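Long-range contacts in Cgl0159-like domain-containing protein (Corynebacterium glutamicum, PDB 3FOK), which is of unknown function but belongs to a family of TIM-barrel proteins named after it: residues A26-R32 / D139-D143; R32-L37 / L104-V109. The contacts are given in a common frame with arbitrary orientation. Numbering follows the deposited sequence.

How the contacts relate
Following the chain from the N terminus shows how a segment ahead of the first strand of a TIM barrel can be tied to the loops that enter later strands. Helix 23-30 ends in contact 1, where 26-32 meets 139-143, the connection from helix 134-140 to strand 144-151. The chain continues through 32-37, which lies against 104-109, the entry to strand 108-112, in contact 2. Contact 2 is therefore nested within the loop closed by contact 1. Arg-32 belongs to both, and Asp-143 OD1 lies 2.9 Å from Val-109 N, a probable hydrogen bond between them. Together they join the N-terminal segment to two adjacent parallel strands.

Contact 1: A26-R32 / D139-D143; sequences AERFKQR and DRGVD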
loop_
_atom_site.group_PDB
_atom_site.type_symbol
_atom_site.label_atom_id
_atom_site.label_comp_id
_atom_site.label_asym_id
_atom_site.label_seq_id
_atom_site.Cartn_x
_atom_site.Cartn_y
_atom_site.Cartn_z
ATOM N N ALA A 26 4.740 7.245 31.195
ATOM C CA ALA A 26 5.983 7.396 30.448
ATOM C C ALA A 26 7.114 7.907 31.336
ATOM O O ALA A 26 8.258 7.471 31.205
ATOM C CB ALA A 26 5.774 8.346 29.274
ATOM N N GLU A 27 6.793 8.825 32.242
ATOM C CA GLU A 27 7.800 9.388 33.131
ATOM C C GLU A 27 8.394 8.320 34.046
ATOM O O GLU A 27 9.613 8.211 34.166
ATOM C CB GLU A 27 7.200 10.527 33.958
ATOM C CG GLU A 27 8.243 11.472 34.543
ATOM C CD GLU A 27 7.654 12.805 34.983
ATOM O OE1 GLU A 27 6.936 13.432 34.172
ATOM O OE2 GLU A 27 7.916 13.231 36.130
ATOM N N ARG A 28 7.540 7.530 34.688
ATOM C CA ARG A 28 8.017 6.473 35.571
ATOM C C ARG A 28 8.780 5.428 34.777
ATOM O O ARG A 28 9.698 4.787 35.286
ATOM C CB ARG A 28 6.844 5.812 36.296
ATOM C CG ARG A 28 6.435 6.518 37.578
ATOM C CD ARG A 28 5.068 6.061 38.051
ATOM N NE ARG A 28 4.760 6.571 39.382
ATOM C CZ ARG A 28 5.265 6.069 40.506
ATOM N NH1 ARG A 28 6.101 5.036 40.457
ATOM N NH2 ARG A 28 4.937 6.601 41.680
ATOM N N PHE A 29 8.401 5.271 33.518
ATOM C CA PHE A 29 9.044 4.300 32.648
ATOM C C PHE A 29 10.490 4.703 32.370
ATOM O O PHE A 29 11.390 3.868 32.389
ATOM C CB PHE A 29 8.280 4.201 31.325
ATOM C CG PHE A 29 8.426 2.880 30.634
ATOM C CD1 PHE A 29 9.680 2.321 30.422
ATOM C CD2 PHE A 29 7.302 2.195 30.186
ATOM C CE1 PHE A 29 9.817 1.097 29.774
ATOM C CE2 PHE A 29 7.427 0.969 29.536
ATOM C CZ PHE A 29 8.687 0.419 29.330
ATOM N N LYS A 30 10.705 5.988 32.120
ATOM C CA LYS A 30 12.037 6.491 31.818
ATOM C C LYS A 30 12.941 6.675 33.038
ATOM O O LYS A 30 14.166 6.690 32.906
ATOM C CB LYS A 30 11.919 7.795 31.025
ATOM C CG LYS A 30 11.191 7.602 29.696
ATOM C CD LYS A 30 11.076 8.892 28.891
ATOM C CE LYS A 30 10.398 8.628 27.549
ATOM N NZ LYS A 30 10.313 9.854 26.703
ATOM N N GLN A 31 12.346 6.809 34.219
ATOM C CA GLN A 31 13.125 6.969 35.445
ATOM C C GLN A 31 13.554 5.601 35.959
ATOM O O GLN A 31 14.240 5.473 36.968
ATOM C CB GLN A 31 12.295 7.696 36.501
ATOM C CG GLN A 31 12.249 9.195 36.290
ATOM C CD GLN A 31 11.193 9.872 37.135
ATOM O OE1 GLN A 31 10.851 9.400 38.223
ATOM N NE2 GLN A 31 10.679 10.997 36.646
ATOM N N ARG A 32 13.132 4.583 35.225
ATOM C CA ARG A 32 13.418 3.186 35.513
ATOM C C ARG A 32 14.920 2.903 35.536
ATOM O O ARG A 32 15.662 3.378 34.678
ATOM C CB ARG A 32 12.735 2.340 34.435
ATOM C CG ARG A 32 12.913 0.848 34.520
ATOM C CD ARG A 32 12.070 0.190 33.432
ATOM N NE ARG A 32 12.729 0.154 32.131
ATOM C CZ ARG A 32 13.548 -0.820 31.750
ATOM N NH1 ARG A 32 13.797 -1.828 32.572
ATOM N NH2 ARG A 32 14.114 -0.793 30.553
ATOM N N ASP A 139 12.430 4.897 22.283
ATOM C CA ASP A 139 12.023 6.055 23.070
ATOM C C ASP A 139 11.737 5.728 24.532
ATOM O O ASP A 139 12.117 6.472 25.434
ATOM C CB ASP A 139 10.771 6.689 22.467
ATOM C CG ASP A 139 10.159 7.743 23.376
ATOM O OD1 ASP A 139 10.778 8.819 23.548
ATOM O OD2 ASP A 139 9.066 7.491 23.930
ATOM N N ARG A 140 11.069 4.606 24.759
ATOM C CA ARG A 140 10.690 4.188 26.102
ATOM C C ARG A 140 11.826 3.534 26.874
ATOM O O ARG A 140 11.854 3.567 28.107
ATOM C CB ARG A 140 9.522 3.212 26.021
ATOM C CG ARG A 140 8.538 3.344 27.143
ATOM C CD ARG A 140 7.715 4.597 26.991
ATOM N NE ARG A 140 6.356 4.366 27.465
ATOM C CZ ARG A 140 5.327 5.167 27.213
ATOM N NH1 ARG A 140 5.498 6.270 26.488
ATOM N NH2 ARG A 140 4.120 4.850 27.671
ATOM N N GLY A 141 12.753 2.921 26.147
ATOM C CA GLY A 141 13.867 2.269 26.798
ATOM C C GLY A 141 13.689 0.775 26.983
ATOM O O GLY A 141 14.365 0.184 27.825
ATOM N N VAL A 142 12.786 0.147 26.232
ATOM C CA VAL A 142 12.633 -1.294 26.387
ATOM C C VAL A 142 13.952 -1.855 25.863
ATOM O O VAL A 142 14.566 -1.287 24.962
ATOM C CB VAL A 142 11.449 -1.873 25.570
ATOM C CG1 VAL A 142 10.234 -0.969 25.688
ATOM C CG2 VAL A 142 11.863 -2.079 24.145
ATOM N N ASP A 143 14.379 -2.978 26.420
ATOM C CA ASP A 143 15.657 -3.569 26.054
ATOM C C ASP A 143 15.666 -4.601 24.941
ATOM O O ASP A 143 16.709 -4.851 24.335
ATOM C CB ASP A 143 16.284 -4.225 27.290
ATOM C CG ASP A 143 16.123 -3.387 28.547
ATOM O OD1 ASP A 143 15.029 -3.412 29.158
ATOM O OD2 ASP A 143 17.096 -2.696 28.919
HETATM O O HOH W 1 13.245 2.450 30.560
#
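Arginine need not serve a helix contact through its charge alone, and Arg-140 illustrates the point. Its aliphatic stem touches the face of Phe-29 through one carbon: CG of Arg-140 stands 3.3 Å from the centroid of the Phe-29 ring and almost on the ring normal, a CH-pi contact. Further out, the guanidinium places one face against Ala-26, with Ala-26 CB 3.5 Å from Arg-140 NH1, while the charge itself is directed to Asp-215 of the second subunit in a salt bridge. The Phe-29 ring also reaches Val-142, CZ to CG1 at 4.2 Å. At the exposed margin the extended Lys-30 forms a weak salt bridge, 3.4 Å from NZ to Asp-139 OD1.

Gly-141, with positive phi, turns the chain out of helix 134-140, and its carbonyl O accepts a hydrogen bond of 2.9 Å from Arg-32 NH2. The same NH2 makes a salt bridge of 3.1 Å to Asp-143 OD1, an oxygen that also accepts from the backbone N of Val-109. Water 1 fills the gap by donating to the carbonyls of Phe-29 and Arg-140 and accepting from Arg-32 NE.

Phe-29 continues onto Ile-95 and Ala-99 of helix 92-100, so helix 23-30 packs on that barrel helix as well as on the connection from helix 134-140 to strand 144-151.

Contact 2: R32-L37 / L104-V109; sequences RRKREL and LDDKIV
Two irregular segments run in the same direction, with Arg-33 CA 4.6 Å from Asp-105 CA, Lys-34 CA 5.1 Å from Asp-106 CA, and Leu-37 CA 6.9 Å from Ile-108 CA. Residues 32-36 are mostly extended, whereas Leu-104 to Lys-107 form a type II beta turn with Asp-106 at positive phi (63/28), before strand 108-112 begins. Asp-106 N donates to Arg-33 O at 2.6 Å, and Arg-33 N donates to Asp-105 OD1 at 3.1 Å.

Arg-32 (chi1 t, chi2 t, chi3 p) curls across the turn so that NH1 donates to Leu-104 O at 3.2 Å and Lys-107 O at 2.9 Å, with Val-109 CG2 over one guanidinium face. Arg-33 (chi1 m) forms a salt bridge, NH2 to Asp-106 OD1 at 2.7 Å. Arg-35 (chi1 p) reaches forward along its chain, NE donating to Glu-36 O at 2.8 Å, its guanidinium face covering Ile-108, while NH1 pairs with Asp-86. Leu-37 CD2 lies 4.5 Å from Ile-108 CD1.

One arginine donating to the carbonyls at both ends of the turn fastens the connection from helix 92-100 to strand 108-112 of the TIM barrel: Leu-104 rests on helix 92-100, and Ile-108 touches Ile-46 of strand 44-48, toward which 32-37 leads.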
loop_
_atom_site.group_PDB
_atom_site.type_symbol
_atom_site.label_atom_id
_atom_site.label_comp_id
_atom_site.label_asym_id
_atom_site.label_seq_id
_atom_site.Cartn_x
_atom_site.Cartn_y
_atom_site.Cartn_z
ATOM N N ARG A 32 13.132 4.583 35.225
ATOM C CA ARG A 32 13.418 3.186 35.513
ATOM C C ARG A 32 14.920 2.903 35.536
ATOM O O ARG A 32 15.662 3.378 34.678
ATOM C CB ARG A 32 12.735 2.340 34.435
ATOM C CG ARG A 32 12.913 0.848 34.520
ATOM C CD ARG A 32 12.070 0.190 33.432
ATOM N NE ARG A 32 12.729 0.154 32.131
ATOM C CZ ARG A 32 13.548 -0.820 31.750
ATOM N NH1 ARG A 32 13.797 -1.828 32.572
ATOM N NH2 ARG A 32 14.114 -0.793 30.553
ATOM N N ARG A 33 15.363 2.132 36.524
ATOM C CA ARG A 33 16.771 1.767 36.639
ATOM C C ARG A 33 17.059 0.683 35.614
ATOM O O ARG A 33 16.458 -0.392 35.657
ATOM C CB ARG A 33 17.069 1.228 38.034
ATOM C CG ARG A 33 16.991 2.268 39.130
ATOM C CD ARG A 33 18.381 2.657 39.605
ATOM N NE ARG A 33 19.160 1.488 40.013
ATOM C CZ ARG A 33 18.729 0.555 40.860
ATOM N NH1 ARG A 33 17.515 0.643 41.397
ATOM N NH2 ARG A 33 19.512 -0.466 41.178
ATOM N N LYS A 34 17.979 0.957 34.696
ATOM C CA LYS A 34 18.311 -0.013 33.665
ATOM C C LYS A 34 19.507 -0.882 34.029
ATOM O O LYS A 34 20.278 -0.549 34.928
ATOM C CB LYS A 34 18.560 0.709 32.344
ATOM C CG LYS A 34 17.323 1.430 31.835
ATOM C CD LYS A 34 17.634 2.371 30.692
ATOM C CE LYS A 34 16.413 3.210 30.356
ATOM N NZ LYS A 34 15.892 3.920 31.562
ATOM N N ARG A 35 19.640 -2.006 33.333
ATOM C CA ARG A 35 20.731 -2.939 33.571
ATOM C C ARG A 35 21.275 -3.467 32.255
ATOM O O ARG A 35 20.676 -3.268 31.199
ATOM C CB ARG A 35 20.253 -4.120 34.417
ATOM C CG ARG A 35 18.982 -4.772 33.902
ATOM C CD ARG A 35 18.846 -6.205 34.385
ATOM N NE ARG A 35 19.673 -7.122 33.604
ATOM C CZ ARG A 35 19.751 -8.433 33.820
ATOM N NH1 ARG A 35 19.055 -8.994 34.800
ATOM N NH2 ARG A 35 20.513 -9.190 33.042
ATOM N N GLU A 36 22.424 -4.133 32.327
ATOM C CA GLU A 36 23.036 -4.718 31.143
ATOM C C GLU A 36 22.131 -5.860 30.702
ATOM O O GLU A 36 21.439 -6.464 31.525
ATOM C CB GLU A 36 24.423 -5.270 31.475
ATOM C CG GLU A 36 25.493 -4.221 31.745
ATOM C CD GLU A 36 25.980 -3.541 30.476
ATOM O OE1 GLU A 36 26.331 -4.259 29.512
ATOM O OE2 GLU A 36 26.022 -2.293 30.446
ATOM N N LEU A 37 22.130 -6.150 29.408
ATOM C CA LEU A 37 21.303 -7.224 28.881
ATOM C C LEU A 37 21.710 -8.539 29.536
ATOM O O LEU A 37 20.901 -9.206 30.178
ATOM C CB LEU A 37 21.482 -7.338 27.368
ATOM C CG LEU A 37 20.300 -7.851 26.538
ATOM C CD1 LEU A 37 20.836 -8.343 25.200
ATOM C CD2 LEU A 37 19.562 -8.973 27.248
ATOM N N LEU A 104 9.676 -2.533 37.517
ATOM C CA LEU A 104 10.639 -2.821 36.460
ATOM C C LEU A 104 12.052 -2.253 36.605
ATOM O O LEU A 104 12.739 -2.048 35.603
ATOM C CB LEU A 104 10.052 -2.394 35.107
ATOM C CG LEU A 104 9.085 -3.362 34.408
ATOM C CD1 LEU A 104 8.194 -4.062 35.410
ATOM C CD2 LEU A 104 8.255 -2.591 33.391
ATOM N N ASP A 105 12.493 -2.001 37.836
ATOM C CA ASP A 105 13.843 -1.489 38.053
ATOM C C ASP A 105 14.821 -2.649 37.961
ATOM O O ASP A 105 14.596 -3.698 38.559
ATOM C CB ASP A 105 13.979 -0.845 39.436
ATOM C CG ASP A 105 13.195 0.440 39.564
ATOM O OD1 ASP A 105 13.333 1.310 38.680
ATOM O OD2 ASP A 105 12.453 0.586 40.559
ATOM N N ASP A 106 15.904 -2.460 37.212
ATOM C CA ASP A 106 16.917 -3.500 37.056
ATOM C C ASP A 106 16.379 -4.753 36.385
ATOM O O ASP A 106 16.870 -5.855 36.623
ATOM C CB ASP A 106 17.503 -3.882 38.417
ATOM C CG ASP A 106 18.443 -2.828 38.963
ATOM O OD1 ASP A 106 18.745 -2.882 40.176
ATOM O OD2 ASP A 106 18.891 -1.955 38.184
ATOM N N LYS A 107 15.362 -4.591 35.551
ATOM C CA LYS A 107 14.794 -5.734 34.857
ATOM C C LYS A 107 14.909 -5.533 33.356
ATOM O O LYS A 107 15.129 -4.419 32.878
ATOM C CB LYS A 107 13.323 -5.925 35.248
ATOM C CG LYS A 107 13.102 -6.261 36.725
ATOM C CD LYS A 107 13.600 -7.656 37.087
ATOM C CE LYS A 107 13.347 -7.960 38.559
ATOM N NZ LYS A 107 13.678 -9.367 38.928
ATOM N N ILE A 108 14.771 -6.627 32.620
ATOM C CA ILE A 108 14.842 -6.597 31.173
ATOM C C ILE A 108 13.426 -6.565 30.627
ATOM O O ILE A 108 12.614 -7.432 30.943
ATOM C CB ILE A 108 15.562 -7.846 30.634
ATOM C CG1 ILE A 108 17.038 -7.798 31.030
ATOM C CG2 ILE A 108 15.400 -7.938 29.117
ATOM C CD1 ILE A 108 17.753 -6.544 30.560
ATOM N N VAL A 109 13.124 -5.557 29.818
ATOM C CA VAL A 109 11.793 -5.449 29.242
ATOM C C VAL A 109 11.817 -5.856 27.775
ATOM O O VAL A 109 12.562 -5.281 26.974
ATOM C CB VAL A 109 11.244 -4.015 29.317
ATOM C CG1 VAL A 109 9.769 -4.020 28.946
ATOM C CG2 VAL A 109 11.452 -3.443 30.704
#